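Local atomic coordinates of beta-1,3-glucosyltransferase (Paecilomyces sp. J18, PDB entry 5JVV), a protein that is a fungal glucosyltransferase, probably of glycoside hydrolase family 16, whose fold is a beta-sandwich of two packed sheets. Residues I81-V86 with W190-I195; M131-K136 with G224-T229. All coordinates share one frame; numbering follows the deposited sequence.

Contact 1: residues I81-V86 with W190-I195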
ATOM      1  N   ILE A  81     -12.173 -10.043   0.709  1.00 15.64           N
ATOM      2  CA  ILE A  81     -12.205 -10.338  -0.713  1.00 16.81           C
ATOM      3  C   ILE A  81     -11.684 -11.752  -0.957  1.00 14.30           C
ATOM      4  O   ILE A  81     -10.757 -12.209  -0.288  1.00 15.26           O
ATOM      5  CB  ILE A  81     -11.361  -9.325  -1.509  1.00 21.64           C
ATOM      6  CG1 ILE A  81      -9.943  -9.254  -0.941  1.00 29.89           C
ATOM      7  CG2 ILE A  81     -12.012  -7.938  -1.477  1.00 23.51           C
ATOM      8  CD1 ILE A  81      -8.890  -8.847  -1.955  1.00 33.38           C
ATOM      9  N   ASP A  82     -12.285 -12.457  -1.910  1.00 13.93           N
ATOM     10  CA  ASP A  82     -11.843 -13.812  -2.223  1.00 14.20           C
ATOM     11  C   ASP A  82     -11.884 -14.028  -3.722  1.00 19.55           C
ATOM     12  O   ASP A  82     -12.948 -14.297  -4.294  1.00 20.01           O
ATOM     13  CB  ASP A  82     -12.709 -14.845  -1.509  1.00 18.88           C
ATOM     14  CG  ASP A  82     -12.146 -16.252  -1.614  1.00 23.02           C
ATOM     15  OD1 ASP A  82     -10.990 -16.408  -2.072  1.00 20.58           O
ATOM     16  OD2 ASP A  82     -12.854 -17.201  -1.214  1.00 24.68           O
ATOM     17  N   HIS A  83     -10.711 -13.920  -4.346  1.00 16.24           N
ATOM     18  CA  HIS A  83     -10.577 -13.876  -5.805  1.00 13.49           C
ATOM     19  C   HIS A  83     -11.328 -12.672  -6.380  1.00 15.42           C
ATOM     20  O   HIS A  83     -11.858 -11.848  -5.632  1.00 23.70           O
ATOM     21  CB  HIS A  83     -11.040 -15.183  -6.457  1.00 15.19           C
ATOM     22  CG  HIS A  83     -10.197 -16.373  -6.101  1.00 17.66           C
ATOM     23  ND1 HIS A  83      -9.810 -16.660  -4.810  1.00 18.44           N
ATOM     24  CD2 HIS A  83      -9.685 -17.358  -6.876  1.00 16.45           C
ATOM     25  CE1 HIS A  83      -9.083 -17.766  -4.805  1.00 16.69           C
ATOM     26  NE2 HIS A  83      -8.991 -18.209  -6.044  1.00 20.52           N
ATOM     27  N   GLY A  84     -11.349 -12.551  -7.702  1.00 14.38           N
ATOM     28  CA  GLY A  84     -12.072 -11.472  -8.358  1.00 14.08           C
ATOM     29  C   GLY A  84     -11.182 -10.300  -8.729  1.00 16.01           C
ATOM     30  O   GLY A  84      -9.971 -10.456  -8.910  1.00 15.10           O
ATOM     31  N   LEU A  85     -11.783  -9.116  -8.840  1.00 11.92           N
ATOM     32  CA  LEU A  85     -11.031  -7.909  -9.164  1.00 11.78           C
ATOM     33  C   LEU A  85     -11.142  -6.888  -8.054  1.00 13.53           C
ATOM     34  O   LEU A  85     -12.199  -6.743  -7.435  1.00 17.31           O
ATOM     35  CB  LEU A  85     -11.565  -7.253 -10.434  1.00 13.08           C
ATOM     36  CG  LEU A  85     -11.617  -7.988 -11.755  1.00 17.86           C
ATOM     37  CD1 LEU A  85     -12.096  -7.004 -12.813  1.00 20.87           C
ATOM     38  CD2 LEU A  85     -10.246  -8.532 -12.109  1.00 22.61           C
ATOM     39  N   VAL A  86     -10.053  -6.166  -7.814  1.00  8.84           N
ATOM     40  CA  VAL A  86     -10.067  -5.014  -6.925  1.00 12.09           C
ATOM     41  C   VAL A  86      -9.576  -3.809  -7.724  1.00 13.41           C
ATOM     42  O   VAL A  86      -8.521  -3.866  -8.351  1.00 12.34           O
ATOM     43  CB  VAL A  86      -9.161  -5.234  -5.712  1.00 11.87           C
ATOM     44  CG1 VAL A  86      -9.086  -3.964  -4.863  1.00 10.17           C
ATOM     45  CG2 VAL A  86      -9.663  -6.404  -4.883  1.00 13.16           C
ATOM     46  N   TRP A 190      -7.250 -11.577  -9.179  1.00 10.99           N
ATOM     47  CA  TRP A 190      -6.822 -12.714  -8.357  1.00 10.73           C
ATOM     48  C   TRP A 190      -7.597 -13.962  -8.785  1.00 12.87           C
ATOM     49  O   TRP A 190      -8.824 -14.004  -8.667  1.00 14.63           O
ATOM     50  CB  TRP A 190      -7.076 -12.356  -6.886  1.00 11.98           C
ATOM     51  CG  TRP A 190      -6.947 -13.442  -5.834  1.00 10.76           C
ATOM     52  CD1 TRP A 190      -6.446 -14.707  -5.981  1.00 12.11           C
ATOM     53  CD2 TRP A 190      -7.332 -13.320  -4.459  1.00 12.53           C
ATOM     54  NE1 TRP A 190      -6.501 -15.376  -4.774  1.00 15.23           N
ATOM     55  CE2 TRP A 190      -7.048 -14.546  -3.829  1.00 14.01           C
ATOM     56  CE3 TRP A 190      -7.894 -12.289  -3.702  1.00 12.24           C
ATOM     57  CZ2 TRP A 190      -7.311 -14.770  -2.480  1.00 14.40           C
ATOM     58  CZ3 TRP A 190      -8.150 -12.505  -2.360  1.00 12.63           C
ATOM     59  CH2 TRP A 190      -7.862 -13.739  -1.762  1.00 15.06           C
ATOM     60  N   THR A 191      -6.881 -14.958  -9.311  1.00 11.87           N
ATOM     61  CA  THR A 191      -7.480 -16.240  -9.701  1.00 11.71           C
ATOM     62  C   THR A 191      -6.716 -17.346  -8.993  1.00 12.27           C
ATOM     63  O   THR A 191      -5.773 -17.053  -8.273  1.00 12.24           O
ATOM     64  CB  THR A 191      -7.401 -16.484 -11.221  1.00 13.57           C
ATOM     65  OG1 THR A 191      -6.040 -16.739 -11.599  1.00 17.30           O
ATOM     66  CG2 THR A 191      -7.930 -15.293 -11.992  1.00 14.13           C
ATOM     67  N   ASP A 192      -7.105 -18.603  -9.187  1.00 12.45           N
ATOM     68  CA  ASP A 192      -6.381 -19.697  -8.546  1.00 11.24           C
ATOM     69  C   ASP A 192      -4.918 -19.670  -8.968  1.00 12.49           C
ATOM     70  O   ASP A 192      -4.018 -19.909  -8.159  1.00 12.01           O
ATOM     71  CB  ASP A 192      -6.969 -21.055  -8.949  1.00 13.09           C
ATOM     72  CG  ASP A 192      -8.173 -21.460  -8.115  1.00 22.70           C
ATOM     73  OD1 ASP A 192      -8.422 -20.845  -7.059  1.00 22.38           O
ATOM     74  OD2 ASP A 192      -8.868 -22.421  -8.519  1.00 24.04           O
ATOM     75  N   GLU A 193      -4.684 -19.370 -10.240  1.00 13.52           N
ATOM     76  CA  GLU A 193      -3.356 -19.526 -10.821  1.00 14.49           C
ATOM     77  C   GLU A 193      -2.440 -18.331 -10.607  1.00 14.16           C
ATOM     78  O   GLU A 193      -1.217 -18.487 -10.551  1.00 14.84           O
ATOM     79  CB  GLU A 193      -3.483 -19.816 -12.313  1.00 15.75           C
ATOM     80  CG  GLU A 193      -4.091 -21.178 -12.596  1.00 16.40           C
ATOM     81  CD  GLU A 193      -4.698 -21.282 -13.984  1.00 27.24           C
ATOM     82  OE1 GLU A 193      -4.613 -20.304 -14.758  1.00 28.74           O
ATOM     83  OE2 GLU A 193      -5.267 -22.348 -14.296  1.00 39.89           O
ATOM     84  N   PHE A 194      -3.014 -17.135 -10.503  1.00 13.86           N
ATOM     85  CA  PHE A 194      -2.179 -15.945 -10.462  1.00 12.92           C
ATOM     86  C   PHE A 194      -2.801 -14.758  -9.742  1.00 13.16           C
ATOM     87  O   PHE A 194      -4.014 -14.690  -9.541  1.00 12.76           O
ATOM     88  CB  PHE A 194      -1.755 -15.531 -11.883  1.00 12.65           C
ATOM     89  CG  PHE A 194      -2.907 -15.244 -12.824  1.00 16.88           C
ATOM     90  CD1 PHE A 194      -3.659 -14.077 -12.702  1.00 13.31           C
ATOM     91  CD2 PHE A 194      -3.198 -16.116 -13.858  1.00 18.59           C
ATOM     92  CE1 PHE A 194      -4.702 -13.812 -13.576  1.00 18.86           C
ATOM     93  CE2 PHE A 194      -4.237 -15.853 -14.744  1.00 18.35           C
ATOM     94  CZ  PHE A 194      -4.991 -14.700 -14.594  1.00 18.38           C
ATOM     95  N   ILE A 195      -1.939 -13.833  -9.341  1.00 10.19           N
ATOM     96  CA  ILE A 195      -2.361 -12.496  -8.964  1.00  9.77           C
ATOM     97  C   ILE A 195      -1.660 -11.541  -9.914  1.00 10.12           C
ATOM     98  O   ILE A 195      -0.430 -11.542 -10.018  1.00 11.85           O
ATOM     99  CB  ILE A 195      -2.003 -12.182  -7.498  1.00 11.67           C
ATOM    100  CG1 ILE A 195      -2.957 -12.944  -6.577  1.00 16.12           C
ATOM    101  CG2 ILE A 195      -2.109 -10.686  -7.226  1.00 12.32           C
ATOM    102  CD1 ILE A 195      -2.402 -13.189  -5.207  1.00 20.39           C
TER
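Two backbone hydrogen bonds define the register between residues 81-86 and 190-195. Gly84 N donates to Trp190 O at 3.1 Å, and Trp190 N returns a straighter bond to Gly84 O (3.0 Å, 165° at the hydrogen), nearly along the C=O axis. Gly84 and Trp190 are therefore an antiparallel hydrogen-bonded pair. The positive phi of Gly84 is one that a CB would crowd against the preceding carbonyl.

The aromatic contacts centre on His83. Its imidazole forms an offset stack on the five-membered ring of Trp190, with centroids 4.1 Å apart and planes 25° from parallel. His83 ND1 and CE1 face Trp190 NE1 across this stack. Trp190 CG lies anti to its backbone N, which carries the indole under the 81-83 backbone. His83 CA makes a CH-pi contact 3.8 Å from the centroid of the same five-membered ring, and His83 N sits over the same indole face. At the six-membered end, Ile81 CD1 touches Trp190 CZ3 at 3.8 Å. The buried indole nitrogen is satisfied by Gly233 O.

Polar side-chain bonds fix the rotation of the imidazole. His83 NE2 donates to Asp192 OD1 at 2.9 Å with the acceptor in the ring plane, while the carboxylate plane stands almost perpendicular to it (86°). His83 ND1 donates to Asp82 OD1 at 3.0 Å, somewhat out of the ring plane. A ring that donates from both nitrogens to carboxylates is consistent with a positively charged imidazolium.

After Trp190, Thr191 N bonds to Phe194 O, and Thr191 OG1 accepts from Phe194 N, an ST motif that closes the turn. The arrangement is the end of an antiparallel strand pair, 84-90 with 184-190, where 184-190 also turns as a hairpin into 195-201.

Contact 2: residues M131-K136 with G224-T229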
ATOM      1  N   MET A 131       5.899  -4.044  -5.603  1.00  9.84           N
ATOM      2  CA  MET A 131       4.827  -5.010  -5.392  1.00 11.34           C
ATOM      3  C   MET A 131       5.473  -6.251  -4.808  1.00 12.77           C
ATOM      4  O   MET A 131       6.502  -6.705  -5.311  1.00 12.14           O
ATOM      5  CB  MET A 131       4.158  -5.357  -6.726  1.00  8.87           C
ATOM      6  CG  MET A 131       3.451  -4.153  -7.369  1.00  8.48           C
ATOM      7  SD  MET A 131       3.105  -4.399  -9.116  1.00 11.41           S
ATOM      8  CE  MET A 131       4.760  -4.173  -9.779  1.00 13.94           C
ATOM      9  N   VAL A 132       4.891  -6.796  -3.743  1.00  9.46           N
ATOM     10  CA  VAL A 132       5.497  -7.942  -3.059  1.00 10.42           C
ATOM     11  C   VAL A 132       4.429  -8.966  -2.697  1.00 12.41           C
ATOM     12  O   VAL A 132       3.359  -8.596  -2.211  1.00 13.83           O
ATOM     13  CB  VAL A 132       6.179  -7.520  -1.732  1.00 13.52           C
ATOM     14  CG1 VAL A 132       6.999  -8.680  -1.154  1.00 13.31           C
ATOM     15  CG2 VAL A 132       7.069  -6.303  -1.923  1.00 16.10           C
ATOM     16  N   LEU A 133       4.711 -10.248  -2.932  1.00  8.34           N
ATOM     17  CA  LEU A 133       3.909 -11.299  -2.313  1.00 10.98           C
ATOM     18  C   LEU A 133       4.776 -12.080  -1.337  1.00 11.61           C
ATOM     19  O   LEU A 133       5.977 -12.251  -1.562  1.00 11.68           O
ATOM     20  CB  LEU A 133       3.335 -12.260  -3.357  1.00 13.36           C
ATOM     21  CG  LEU A 133       1.911 -11.995  -3.854  1.00 13.43           C
ATOM     22  CD1 LEU A 133       1.760 -10.609  -4.477  1.00 14.55           C
ATOM     23  CD2 LEU A 133       1.477 -13.075  -4.846  1.00 13.39           C
ATOM     24  N   HIS A 134       4.162 -12.532  -0.248  1.00 10.38           N
ATOM     25  CA  HIS A 134       4.777 -13.504   0.645  1.00 11.28           C
ATOM     26  C   HIS A 134       3.791 -14.647   0.735  1.00 12.15           C
ATOM     27  O   HIS A 134       2.610 -14.419   0.999  1.00 13.21           O
ATOM     28  CB  HIS A 134       4.989 -12.913   2.046  1.00 14.79           C
ATOM     29  CG  HIS A 134       5.882 -11.711   2.076  1.00 14.66           C
ATOM     30  ND1 HIS A 134       7.255 -11.804   2.148  1.00 16.04           N
ATOM     31  CD2 HIS A 134       5.596 -10.388   2.066  1.00 18.22           C
ATOM     32  CE1 HIS A 134       7.776 -10.591   2.175  1.00 15.05           C
ATOM     33  NE2 HIS A 134       6.791  -9.714   2.124  1.00 14.37           N
ATOM     34  N   THR A 135       4.260 -15.870   0.508  1.00 11.92           N
ATOM     35  CA  THR A 135       3.375 -17.031   0.514  1.00 10.13           C
ATOM     36  C   THR A 135       3.842 -18.063   1.529  1.00  9.14           C
ATOM     37  O   THR A 135       5.027 -18.109   1.858  1.00 12.88           O
ATOM     38  CB  THR A 135       3.312 -17.713  -0.874  1.00 10.49           C
ATOM     39  OG1 THR A 135       4.627 -18.131  -1.277  1.00 11.80           O
ATOM     40  CG2 THR A 135       2.747 -16.770  -1.931  1.00 13.82           C
ATOM     41  N   LYS A 136       2.925 -18.906   2.005  1.00 11.38           N
ATOM     42  CA  LYS A 136       3.333 -20.037   2.858  1.00 13.84           C
ATOM     43  C   LYS A 136       4.034 -21.122   2.041  1.00 13.93           C
ATOM     44  O   LYS A 136       5.054 -21.675   2.470  1.00 17.60           O
ATOM     45  CB  LYS A 136       2.128 -20.642   3.595  1.00 18.44           C
ATOM     46  CG  LYS A 136       1.489 -19.739   4.645  1.00 21.84           C
ATOM     47  CD  LYS A 136       0.092 -20.239   5.058  1.00 25.72           C
ATOM     48  CE  LYS A 136       0.159 -21.294   6.153  1.00 37.06           C
ATOM     49  NZ  LYS A 136      -1.180 -21.819   6.571  1.00 36.57           N
ATOM     50  N   GLY A 224       2.803  -6.144 -12.499  1.00 12.85           N
ATOM     51  CA  GLY A 224       3.344  -7.266 -11.751  1.00 12.57           C
ATOM     52  C   GLY A 224       2.536  -8.517 -12.062  1.00 12.97           C
ATOM     53  O   GLY A 224       1.318  -8.534 -11.877  1.00 13.43           O
ATOM     54  N   ASN A 225       3.199  -9.556 -12.555  1.00 11.27           N
ATOM     55  CA  ASN A 225       2.505 -10.785 -12.937  1.00  8.90           C
ATOM     56  C   ASN A 225       2.940 -11.922 -12.020  1.00 10.14           C
ATOM     57  O   ASN A 225       3.961 -12.579 -12.270  1.00 12.89           O
ATOM     58  CB  ASN A 225       2.778 -11.118 -14.408  1.00 10.31           C
ATOM     59  CG  ASN A 225       1.835 -12.180 -14.963  1.00 10.22           C
ATOM     60  OD1 ASN A 225       1.238 -12.959 -14.215  1.00 13.15           O
ATOM     61  ND2 ASN A 225       1.715 -12.228 -16.292  1.00 13.88           N
ATOM     62  N   PHE A 226       2.182 -12.139 -10.949  1.00  9.87           N
ATOM     63  CA  PHE A 226       2.557 -13.150  -9.963  1.00  9.28           C
ATOM     64  C   PHE A 226       1.962 -14.495 -10.350  1.00 10.10           C
ATOM     65  O   PHE A 226       0.836 -14.848  -9.979  1.00 12.73           O
ATOM     66  CB  PHE A 226       2.183 -12.717  -8.542  1.00  9.78           C
ATOM     67  CG  PHE A 226       2.910 -11.477  -8.084  1.00 10.64           C
ATOM     68  CD1 PHE A 226       4.079 -11.573  -7.344  1.00 11.66           C
ATOM     69  CD2 PHE A 226       2.431 -10.216  -8.426  1.00  8.47           C
ATOM     70  CE1 PHE A 226       4.761 -10.429  -6.925  1.00  9.17           C
ATOM     71  CE2 PHE A 226       3.095  -9.064  -8.024  1.00 10.58           C
ATOM     72  CZ  PHE A 226       4.271  -9.171  -7.268  1.00 10.01           C
ATOM     73  N   LYS A 227       2.759 -15.249 -11.094  1.00 10.69           N
ATOM     74  CA  LYS A 227       2.318 -16.473 -11.743  1.00 10.94           C
ATOM     75  C   LYS A 227       3.575 -17.307 -11.914  1.00 12.43           C
ATOM     76  O   LYS A 227       4.634 -16.764 -12.224  1.00 12.58           O
ATOM     77  CB  LYS A 227       1.696 -16.123 -13.095  1.00 13.39           C
ATOM     78  CG  LYS A 227       1.303 -17.304 -13.962  1.00 18.25           C
ATOM     79  CD  LYS A 227       0.468 -16.803 -15.147  1.00 28.30           C
ATOM     80  CE  LYS A 227       0.825 -17.521 -16.432  1.00 35.40           C
ATOM     81  NZ  LYS A 227       2.205 -17.180 -16.876  1.00 38.62           N
ATOM     82  N   GLY A 228       3.480 -18.610 -11.679  1.00 10.59           N
ATOM     83  CA  GLY A 228       4.667 -19.444 -11.751  1.00 13.98           C
ATOM     84  C   GLY A 228       4.494 -20.860 -11.254  1.00 13.88           C
ATOM     85  O   GLY A 228       3.593 -21.576 -11.682  1.00 13.07           O
ATOM     86  N   THR A 229       5.373 -21.268 -10.342  1.00 11.61           N
ATOM     87  CA  THR A 229       5.529 -22.682 -10.009  1.00 11.90           C
ATOM     88  C   THR A 229       4.583 -23.194  -8.934  1.00 12.38           C
ATOM     89  O   THR A 229       4.696 -24.341  -8.505  1.00 16.20           O
ATOM     90  CB  THR A 229       6.968 -22.999  -9.573  1.00 10.56           C
ATOM     91  OG1 THR A 229       7.270 -22.322  -8.345  1.00 12.55           O
ATOM     92  CG2 THR A 229       7.951 -22.573 -10.641  1.00 12.26           C
TER
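Face-to-face packing of two beta-sheets brings residues 131-136 and 224-229 together. Strand 131-134 belongs to the mixed sheet and strand 224-226 to the antiparallel one. The axes of these short strands approach to 8.8 Å and run only 13° from parallel, and no hydrogen bond crosses between them, so the contact rests on side chains packing on each other and on backbone. All the residues that touch are buried.

Phe226 carries most of the contact. Its CG is anti to the carbonyl carbon, and its CB points at the opposing strand. Leu133 meets it tip to tip and lays both methyls on one face of the ring, CD1 over its centre and CD2 above the CB-CG end. Leu133 CD1 lies 3.7 Å from the centroid of the Phe226 ring, only 6° off the normal, a well-centred CH-pi contact. The other methyl, Leu133 CD2, rests at 3.8 Å on Phe226 CB. Leu133 holds both branches there with a chi1 of -95°, well off a staggered value.

Met131 borders the same ring at its rim. Met131 CB approaches Phe226 CZ to 3.9 Å near the ring plane, so Leu133 takes a face and Met131 the edge. The methionine chain, bent at chi3, then continues to Gly224, two residues earlier on the strand: Met131 SD lies 3.8 Å from Gly224 N, and Met131 CE lies 3.9 Å from Gly224 CA. Because Gly224 has no side chain, the thioether reaches its backbone directly.

Cys165 and Val167 of strand 165-168 and Leu197 of strand 195-201 extend this apolar layer around Phe226. Val132 points to the opposite side of its strand, where it touches Asp118 of strand 116-121. Apolar side chains meeting between two face-packed, nearly aligned strands are characteristic of the hydrophobic interior of a beta-sandwich.

Overall arrangement
The segments of contacts 1 and 2 alternate along the chain: 81-86, 131-136, 190-195, then 224-229. The two contact centres lie about 12 Å apart, on the same side of the chain's centre. Contact 1 lies where strand 84-90 begins and strand 184-190 ends in the antiparallel sheet, while contact 2 joins that sheet to the mixed one. Strand 195-201 is the shared element, since Ile195 O and Phe226 N lie 2.8 Å apart, a probable hydrogen bond, and Ile195 CD1 packs on Leu133 CD2 at 3.9 Å. Phe194, in the turn of contact 1, also packs on Lys227. Pairing within one sheet is thus coupled directly to the packing between the two sheets of the sandwich.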